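Local atomic coordinates of pyroglutamyl-peptidase I (Fervidobacterium islandicum, PDB entry 6LTQ), a protein that catalyses, as a pyroglutamyl-peptidase, the removal of pyroglutamate from the N terminus of peptides in a thermophilic, keratin-degrading bacterium. Residues Arg35-Leu40 against Leu79-Ala84; Lys139-Pro144 against Val210-Glu215. All blocks are in the same frame, centred on the assembly; numbering follows the deposited sequence.

How the interactions relate
Following the chain from the N terminus, helix 32-40 comes after the first strand, 15-22, and interaction 1 closes when the chain, having passed through strand 48-55 and helix 59-72, returns in strand 77-83. Interaction 2 opens later, at the end of helix 131-140, and closes a longer loop of 65 residues when helix 203-215 arrives. The two loops stand in series, neither nested nor crossed. In space they meet all the same: L40 and L79 from interaction 1 pack on V210, I213 and L214 from interaction 2. Helix 203-215 thus lies between the central sheet and the chain leaving helix 131-140, with V210 and L214 turned to the first and L212 to the second.

Interaction 1 of 2, residues Arg35-Leu40 against Leu79-Ala84; sequences RIVKRL and LHLGQA
V37 of helix 32-40 and L81 of strand 77-83 mark the closest backbone approach, with V37 CA and L81 CA 8.3 Å apart, a spacing that side chains alone bridge. The contact joins two layers of the alpha/beta fold, a helix lying on a face of the central sheet. L81 carries the strand's side of it: its CG lies opposite the carbonyl carbon about the CA-CB bond (chi1 -52°), and the extended second torsion sends CD1 out toward the helix. That one methyl meets two neighbouring helix residues. I36 CG2 lies 3.9 Å from L81 CD1, and I36 CB is nearly as near at 4.1 Å, the two side chains crossing at about a right angle. V37 adds a looser touch: its CG2, the branch anti to the carbonyl carbon, lies 4.2 Å from L81 CD1, and here the side chains cross obliquely. Beta-branched residues suit these helix positions because a methyl sits close to the backbone and gives a firm surface without a long reach, whereas leucine, branched one carbon later, spans the space from the strand. L19 of the adjacent strand 15-22 touches both V37 and L81, and I36 also rests on L181 of strand 175-181, so several strands share the helix. I36 further touches Q206 and T207 of helix 203-215. Between helix and strand no hydrogen bond is made; the three touching residues are buried and aliphatic, and their attraction is that of dispersion and the exclusion of water.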
ATOM      1  N   ARG D  35     -18.498 -18.902  -4.520  1.00 20.14           N
ATOM      2  CA  ARG D  35     -19.822 -18.365  -4.195  1.00 24.72           C
ATOM      3  C   ARG D  35     -20.498 -17.732  -5.406  1.00 28.15           C
ATOM      4  O   ARG D  35     -21.703 -17.919  -5.608  1.00 27.53           O
ATOM      5  CB  ARG D  35     -19.732 -17.335  -3.073  1.00 26.30           C
ATOM      6  CG  ARG D  35     -19.191 -17.885  -1.791  1.00 39.06           C
ATOM      7  CD  ARG D  35     -20.291 -18.499  -0.953  1.00 47.94           C
ATOM      8  NE  ARG D  35     -21.366 -17.551  -0.689  1.00 46.37           N
ATOM      9  CZ  ARG D  35     -21.438 -16.796   0.401  1.00 65.75           C
ATOM     10  NH1 ARG D  35     -22.457 -15.961   0.564  1.00 73.28           N
ATOM     11  NH2 ARG D  35     -20.487 -16.872   1.327  1.00 55.08           N
ATOM     12  N   ILE D  36     -19.752 -16.971  -6.220  1.00 28.25           N
ATOM     13  CA  ILE D  36     -20.345 -16.351  -7.409  1.00 19.83           C
ATOM     14  C   ILE D  36     -20.814 -17.415  -8.391  1.00 24.90           C
ATOM     15  O   ILE D  36     -21.870 -17.280  -9.027  1.00 21.01           O
ATOM     16  CB  ILE D  36     -19.354 -15.391  -8.097  1.00 20.76           C
ATOM     17  CG1 ILE D  36     -19.007 -14.195  -7.216  1.00 20.29           C
ATOM     18  CG2 ILE D  36     -19.917 -14.898  -9.450  1.00 19.57           C
ATOM     19  CD1 ILE D  36     -17.944 -13.299  -7.878  1.00 19.95           C
ATOM     20  N   VAL D  37     -19.999 -18.456  -8.584  1.00 19.43           N
ATOM     21  CA  VAL D  37     -20.369 -19.507  -9.523  1.00 22.53           C
ATOM     22  C   VAL D  37     -21.663 -20.181  -9.062  1.00 31.61           C
ATOM     23  O   VAL D  37     -22.587 -20.394  -9.859  1.00 25.31           O
ATOM     24  CB  VAL D  37     -19.218 -20.520  -9.672  1.00 24.14           C
ATOM     25  CG1 VAL D  37     -19.716 -21.780 -10.405  1.00 27.51           C
ATOM     26  CG2 VAL D  37     -18.037 -19.908 -10.442  1.00 21.08           C
ATOM     27  N   LYS D  38     -21.756 -20.477  -7.762  1.00 29.45           N
ATOM     28  CA  LYS D  38     -22.983 -21.055  -7.207  1.00 30.49           C
ATOM     29  C   LYS D  38     -24.154 -20.108  -7.399  1.00 30.01           C
ATOM     30  O   LYS D  38     -25.258 -20.535  -7.751  1.00 39.84           O
ATOM     31  CB  LYS D  38     -22.807 -21.375  -5.718  1.00 34.89           C
ATOM     32  CG  LYS D  38     -21.797 -22.480  -5.403  1.00 40.31           C
ATOM     33  CD  LYS D  38     -21.739 -22.755  -3.883  1.00 63.02           C
ATOM     34  CE  LYS D  38     -21.606 -21.457  -3.060  1.00 58.84           C
ATOM     35  NZ  LYS D  38     -21.258 -21.679  -1.622  1.00 66.46           N
ATOM     36  N   ARG D  39     -23.943 -18.815  -7.159  1.00 31.88           N
ATOM     37  CA  ARG D  39     -25.036 -17.863  -7.322  1.00 32.56           C
ATOM     38  C   ARG D  39     -25.525 -17.800  -8.766  1.00 36.21           C
ATOM     39  O   ARG D  39     -26.732 -17.723  -9.014  1.00 37.93           O
ATOM     40  CB  ARG D  39     -24.609 -16.482  -6.831  1.00 34.07           C
ATOM     41  CG  ARG D  39     -25.725 -15.471  -6.884  1.00 41.93           C
ATOM     42  CD  ARG D  39     -25.455 -14.326  -5.937  1.00 48.43           C
ATOM     43  NE  ARG D  39     -25.690 -14.701  -4.548  1.00 52.66           N
ATOM     44  CZ  ARG D  39     -25.689 -13.832  -3.544  1.00 59.32           C
ATOM     45  NH1 ARG D  39     -25.465 -12.544  -3.785  1.00 48.60           N
ATOM     46  NH2 ARG D  39     -25.907 -14.244  -2.303  1.00 47.75           N
ATOM     47  N   LEU D  40     -24.611 -17.819  -9.728  1.00 26.61           N
ATOM     48  CA  LEU D  40     -24.956 -17.660 -11.132  1.00 26.87           C
ATOM     49  C   LEU D  40     -25.382 -18.982 -11.779  1.00 35.82           C
ATOM     50  O   LEU D  40     -25.769 -18.987 -12.969  1.00 34.42           O
ATOM     51  CB  LEU D  40     -23.801 -17.015 -11.889  1.00 26.99           C
ATOM     52  CG  LEU D  40     -23.592 -15.529 -11.560  1.00 23.87           C
ATOM     53  CD1 LEU D  40     -22.500 -14.873 -12.425  1.00 19.45           C
ATOM     54  CD2 LEU D  40     -24.896 -14.694 -11.628  1.00 28.96           C
ATOM     55  N   LEU D  79     -14.361 -18.405 -18.692  1.00 22.49           N
ATOM     56  CA  LEU D  79     -14.300 -17.243 -17.808  1.00 22.43           C
ATOM     57  C   LEU D  79     -13.904 -17.814 -16.459  1.00 21.54           C
ATOM     58  O   LEU D  79     -14.740 -18.373 -15.740  1.00 18.13           O
ATOM     59  CB  LEU D  79     -15.634 -16.503 -17.763  1.00 22.67           C
ATOM     60  CG  LEU D  79     -15.734 -15.210 -16.942  1.00 29.94           C
ATOM     61  CD1 LEU D  79     -14.608 -14.256 -17.315  1.00 24.24           C
ATOM     62  CD2 LEU D  79     -17.105 -14.528 -17.143  1.00 24.77           C
ATOM     63  N   HIS D  80     -12.616 -17.723 -16.136  1.00 14.21           N
ATOM     64  CA  HIS D  80     -12.103 -18.286 -14.902  1.00 13.82           C
ATOM     65  C   HIS D  80     -12.138 -17.226 -13.809  1.00 19.37           C
ATOM     66  O   HIS D  80     -11.616 -16.118 -13.996  1.00 17.04           O
ATOM     67  CB  HIS D  80     -10.668 -18.779 -15.074  1.00 15.05           C
ATOM     68  CG  HIS D  80     -10.518 -19.896 -16.053  1.00 22.48           C
ATOM     69  ND1 HIS D  80     -11.145 -21.118 -15.899  1.00 20.42           N
ATOM     70  CD2 HIS D  80      -9.792 -19.981 -17.190  1.00 21.84           C
ATOM     71  CE1 HIS D  80     -10.812 -21.904 -16.910  1.00 24.59           C
ATOM     72  NE2 HIS D  80      -9.992 -21.238 -17.707  1.00 25.99           N
ATOM     73  N   LEU D  81     -12.732 -17.575 -12.672  1.00 14.42           N
ATOM     74  CA  LEU D  81     -12.766 -16.699 -11.509  1.00 18.38           C
ATOM     75  C   LEU D  81     -11.842 -17.222 -10.426  1.00 22.13           C
ATOM     76  O   LEU D  81     -11.725 -18.434 -10.223  1.00 18.91           O
ATOM     77  CB  LEU D  81     -14.181 -16.566 -10.932  1.00 14.73           C
ATOM     78  CG  LEU D  81     -15.306 -16.180 -11.886  1.00 13.76           C
ATOM     79  CD1 LEU D  81     -16.632 -16.053 -11.104  1.00 15.32           C
ATOM     80  CD2 LEU D  81     -14.987 -14.893 -12.679  1.00 20.14           C
ATOM     81  N   GLY D  82     -11.212 -16.303  -9.703  1.00 11.78           N
ATOM     82  CA  GLY D  82     -10.368 -16.698  -8.599  1.00 13.03           C
ATOM     83  C   GLY D  82     -10.295 -15.601  -7.559  1.00 17.41           C
ATOM     84  O   GLY D  82     -10.611 -14.436  -7.830  1.00 18.87           O
ATOM     85  N   GLN D  83      -9.876 -15.994  -6.359  1.00 17.99           N
ATOM     86  CA  GLN D  83      -9.714 -15.071  -5.240  1.00 19.20           C
ATOM     87  C   GLN D  83      -8.344 -14.398  -5.314  1.00 16.81           C
ATOM     88  O   GLN D  83      -7.328 -15.068  -5.495  1.00 16.15           O
ATOM     89  CB  GLN D  83      -9.875 -15.826  -3.919  1.00 19.93           C
ATOM     90  CG  GLN D  83      -9.580 -15.013  -2.683  1.00 17.37           C
ATOM     91  CD  GLN D  83      -9.508 -15.884  -1.449  1.00 26.50           C
ATOM     92  OE1 GLN D  83     -10.537 -16.351  -0.942  1.00 23.79           O
ATOM     93  NE2 GLN D  83      -8.300 -16.123  -0.967  1.00 16.11           N
ATOM     94  N   ALA D  84      -8.317 -13.072  -5.198  1.00 14.16           N
ATOM     95  CA  ALA D  84      -7.060 -12.324  -5.099  1.00 19.55           C
ATOM     96  C   ALA D  84      -7.129 -11.500  -3.825  1.00 16.01           C
ATOM     97  O   ALA D  84      -7.407 -10.298  -3.881  1.00 16.70           O
ATOM     98  CB  ALA D  84      -6.816 -11.421  -6.341  1.00 20.84           C
TER

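Interaction 2 of 2, residues Lys139-Pro144 against Val210-Glu215; sequences KKKKIP and VRLILE
L212, on helix 203-215, reaches with its CD1 methyl to both I143 and K141, within the Schellman motif that ends helix 131-140. The closest touch is methyl to methyl, I143 CD1 to L212 CD1 at 3.7 Å. K141 contributes only the base of its chain: CB is 3.9 Å from L212 CD1 and CG 4.0 Å from the same methyl. Lysine suits this margin, since its first carbons can lie against leucine while the ammonium group stays in polar surroundings. A bend at chi2 (-67°) turns the rest of the chain, whose NZ is hydrogen-bonded to a glycerol, probably from the crystallisation liquor. I143 is buried, and its extended second torsion (-177°) carries CD1 away from its backbone to the methyl of L212.

The helix end places these side chains. K141 is the first residue to leave helical angles, K142, the C-prime residue of the motif, turns the chain with its positive phi (72°), and I143 runs on in extended form to P144. Two backbone bonds define the turn, I143 N to L138 O and K142 N to K139 O. I143 also touches L205, K208 and A209, so it sits against more than one turn of helix 203-215. V210 and L214, on the buried flank of that helix, pack on helix 32-40 and the central sheet. On its far side the turn meets the second subunit, where K139 forms a salt bridge with E196 of that subunit. Within its own chain, K139 NZ also gives a hydrogen bond to A145 O.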
ATOM      1  N   LYS D 139     -16.278  -0.083 -15.280  1.00 16.28           N
ATOM      2  CA  LYS D 139     -16.159   1.242 -14.665  1.00 16.50           C
ATOM      3  C   LYS D 139     -17.358   2.108 -15.021  1.00 18.17           C
ATOM      4  O   LYS D 139     -17.899   2.834 -14.175  1.00 18.20           O
ATOM      5  CB  LYS D 139     -14.882   1.966 -15.112  1.00 14.73           C
ATOM      6  CG  LYS D 139     -13.530   1.358 -14.682  1.00 22.24           C
ATOM      7  CD  LYS D 139     -12.411   2.121 -15.402  1.00 25.79           C
ATOM      8  CE  LYS D 139     -11.078   1.430 -15.228  1.00 25.80           C
ATOM      9  NZ  LYS D 139     -10.546   1.681 -13.847  1.00 19.69           N
ATOM     10  N   LYS D 140     -17.835   1.988 -16.259  1.00 18.64           N
ATOM     11  CA  LYS D 140     -18.907   2.872 -16.682  1.00 20.78           C
ATOM     12  C   LYS D 140     -20.177   2.511 -15.954  1.00 19.05           C
ATOM     13  O   LYS D 140     -21.087   3.331 -15.781  1.00 21.52           O
ATOM     14  CB  LYS D 140     -19.052   2.682 -18.158  1.00 22.62           C
ATOM     15  CG  LYS D 140     -18.714   3.937 -18.841  1.00 41.69           C
ATOM     16  CD  LYS D 140     -17.229   4.214 -18.151  1.00 65.43           C
ATOM     17  CE  LYS D 140     -16.731   5.660 -18.490  1.00 72.75           C
ATOM     18  NZ  LYS D 140     -16.526   6.288 -19.888  1.00 71.05           N
ATOM     19  N   LYS D 141     -20.256   1.253 -15.532  1.00 16.87           N
ATOM     20  CA  LYS D 141     -21.328   0.764 -14.666  1.00 18.88           C
ATOM     21  C   LYS D 141     -21.031   0.966 -13.174  1.00 24.04           C
ATOM     22  O   LYS D 141     -21.669   0.322 -12.324  1.00 21.20           O
ATOM     23  CB  LYS D 141     -21.568  -0.730 -14.900  1.00 20.69           C
ATOM     24  CG  LYS D 141     -21.945  -1.070 -16.342  1.00 25.95           C
ATOM     25  CD  LYS D 141     -23.313  -0.500 -16.701  1.00 28.55           C
ATOM     26  CE  LYS D 141     -23.654  -0.863 -18.145  1.00 43.46           C
ATOM     27  NZ  LYS D 141     -25.041  -0.487 -18.512  1.00 39.85           N
ATOM     28  N   LYS D 142     -20.024   1.787 -12.855  1.00 22.43           N
ATOM     29  CA  LYS D 142     -19.692   2.217 -11.489  1.00 19.63           C
ATOM     30  C   LYS D 142     -19.083   1.104 -10.639  1.00 20.41           C
ATOM     31  O   LYS D 142     -19.233   1.095  -9.409  1.00 19.36           O
ATOM     32  CB  LYS D 142     -20.908   2.818 -10.774  1.00 18.14           C
ATOM     33  CG  LYS D 142     -21.576   3.956 -11.564  1.00 21.85           C
ATOM     34  CD  LYS D 142     -22.739   4.532 -10.776  1.00 27.19           C
ATOM     35  CE  LYS D 142     -23.586   5.444 -11.645  1.00 37.64           C
ATOM     36  NZ  LYS D 142     -22.791   6.581 -12.176  1.00 58.75           N
ATOM     37  N   ILE D 143     -18.387   0.165 -11.265  1.00 15.27           N
ATOM     38  CA  ILE D 143     -17.736  -0.921 -10.546  1.00 14.59           C
ATOM     39  C   ILE D 143     -16.230  -0.747 -10.674  1.00 10.78           C
ATOM     40  O   ILE D 143     -15.703  -0.754 -11.799  1.00 14.12           O
ATOM     41  CB  ILE D 143     -18.188  -2.295 -11.066  1.00 16.49           C
ATOM     42  CG1 ILE D 143     -19.716  -2.421 -10.954  1.00 22.30           C
ATOM     43  CG2 ILE D 143     -17.517  -3.395 -10.280  1.00 18.39           C
ATOM     44  CD1 ILE D 143     -20.268  -3.794 -11.392  1.00 19.49           C
ATOM     45  N   PRO D 144     -15.484  -0.638  -9.575  1.00 13.01           N
ATOM     46  CA  PRO D 144     -14.018  -0.562  -9.670  1.00 12.69           C
ATOM     47  C   PRO D 144     -13.445  -1.784 -10.381  1.00 14.22           C
ATOM     48  O   PRO D 144     -13.783  -2.923 -10.061  1.00 13.06           O
ATOM     49  CB  PRO D 144     -13.563  -0.502  -8.201  1.00 12.65           C
ATOM     50  CG  PRO D 144     -14.746   0.049  -7.472  1.00 14.25           C
ATOM     51  CD  PRO D 144     -15.973  -0.476  -8.193  1.00 13.37           C
ATOM     52  N   VAL D 210     -19.496  -9.933 -12.562  1.00 19.90           N
ATOM     53  CA  VAL D 210     -19.381 -11.108 -13.415  1.00 15.76           C
ATOM     54  C   VAL D 210     -20.622 -11.246 -14.290  1.00 20.43           C
ATOM     55  O   VAL D 210     -20.528 -11.616 -15.470  1.00 20.44           O
ATOM     56  CB  VAL D 210     -19.125 -12.359 -12.561  1.00 27.29           C
ATOM     57  CG1 VAL D 210     -19.141 -13.619 -13.434  1.00 23.26           C
ATOM     58  CG2 VAL D 210     -17.759 -12.221 -11.843  1.00 16.98           C
ATOM     59  N   ARG D 211     -21.796 -10.926 -13.734  1.00 21.10           N
ATOM     60  CA  ARG D 211     -23.037 -10.922 -14.514  1.00 22.34           C
ATOM     61  C   ARG D 211     -22.925  -9.991 -15.707  1.00 23.62           C
ATOM     62  O   ARG D 211     -23.254 -10.366 -16.839  1.00 23.54           O
ATOM     63  CB  ARG D 211     -24.196 -10.572 -13.569  1.00 23.50           C
ATOM     64  CG  ARG D 211     -25.634 -10.610 -14.113  1.00 44.41           C
ATOM     65  CD  ARG D 211     -26.518  -9.497 -13.673  1.00 51.29           C
ATOM     66  NE  ARG D 211     -26.620  -9.467 -12.210  1.00 66.09           N
ATOM     67  CZ  ARG D 211     -27.384  -8.679 -11.443  1.00 66.02           C
ATOM     68  NH1 ARG D 211     -28.364  -7.935 -11.931  1.00 72.94           N
ATOM     69  NH2 ARG D 211     -27.278  -8.808 -10.088  1.00 62.72           N
ATOM     70  N   LEU D 212     -22.364  -8.805 -15.488  1.00 24.91           N
ATOM     71  CA  LEU D 212     -22.221  -7.841 -16.571  1.00 16.56           C
ATOM     72  C   LEU D 212     -21.254  -8.323 -17.643  1.00 23.90           C
ATOM     73  O   LEU D 212     -21.420  -7.993 -18.826  1.00 25.41           O
ATOM     74  CB  LEU D 212     -21.766  -6.484 -16.027  1.00 17.47           C
ATOM     75  CG  LEU D 212     -22.841  -5.634 -15.343  1.00 26.11           C
ATOM     76  CD1 LEU D 212     -22.205  -4.553 -14.444  1.00 23.07           C
ATOM     77  CD2 LEU D 212     -23.766  -5.009 -16.393  1.00 26.93           C
ATOM     78  N   ILE D 213     -20.191  -9.029 -17.250  1.00 16.90           N
ATOM     79  CA  ILE D 213     -19.277  -9.569 -18.254  1.00 19.36           C
ATOM     80  C   ILE D 213     -20.012 -10.583 -19.127  1.00 24.55           C
ATOM     81  O   ILE D 213     -19.926 -10.554 -20.361  1.00 23.76           O
ATOM     82  CB  ILE D 213     -18.038 -10.194 -17.593  1.00 20.63           C
ATOM     83  CG1 ILE D 213     -17.193  -9.135 -16.852  1.00 15.35           C
ATOM     84  CG2 ILE D 213     -17.184 -10.907 -18.654  1.00 18.57           C
ATOM     85  CD1 ILE D 213     -16.111  -9.755 -15.984  1.00 15.40           C
ATOM     86  N   LEU D 214     -20.757 -11.487 -18.485  1.00 24.13           N
ATOM     87  CA  LEU D 214     -21.500 -12.508 -19.220  1.00 25.95           C
ATOM     88  C   LEU D 214     -22.556 -11.885 -20.119  1.00 28.76           C
ATOM     89  O   LEU D 214     -22.734 -12.317 -21.265  1.00 35.20           O
ATOM     90  CB  LEU D 214     -22.148 -13.482 -18.241  1.00 25.76           C
ATOM     91  CG  LEU D 214     -21.191 -14.388 -17.472  1.00 22.78           C
ATOM     92  CD1 LEU D 214     -21.914 -15.066 -16.306  1.00 26.36           C
ATOM     93  CD2 LEU D 214     -20.500 -15.415 -18.397  1.00 20.65           C
ATOM     94  N   GLU D 215     -23.251 -10.850 -19.633  1.00 30.07           N
ATOM     95  CA  GLU D 215     -24.304 -10.227 -20.429  1.00 30.27           C
ATOM     96  C   GLU D 215     -23.763  -9.493 -21.646  1.00 40.71           C
ATOM     97  O   GLU D 215     -24.510  -9.295 -22.608  1.00 33.99           O
ATOM     98  CB  GLU D 215     -25.112  -9.230 -19.594  1.00 28.14           C
ATOM     99  CG  GLU D 215     -26.134  -9.840 -18.667  1.00 31.51           C
ATOM    100  CD  GLU D 215     -26.819  -8.793 -17.799  1.00 37.10           C
ATOM    101  OE1 GLU D 215     -26.479  -7.599 -17.929  1.00 37.79           O
ATOM    102  OE2 GLU D 215     -27.644  -9.169 -16.942  1.00 37.46           O
TER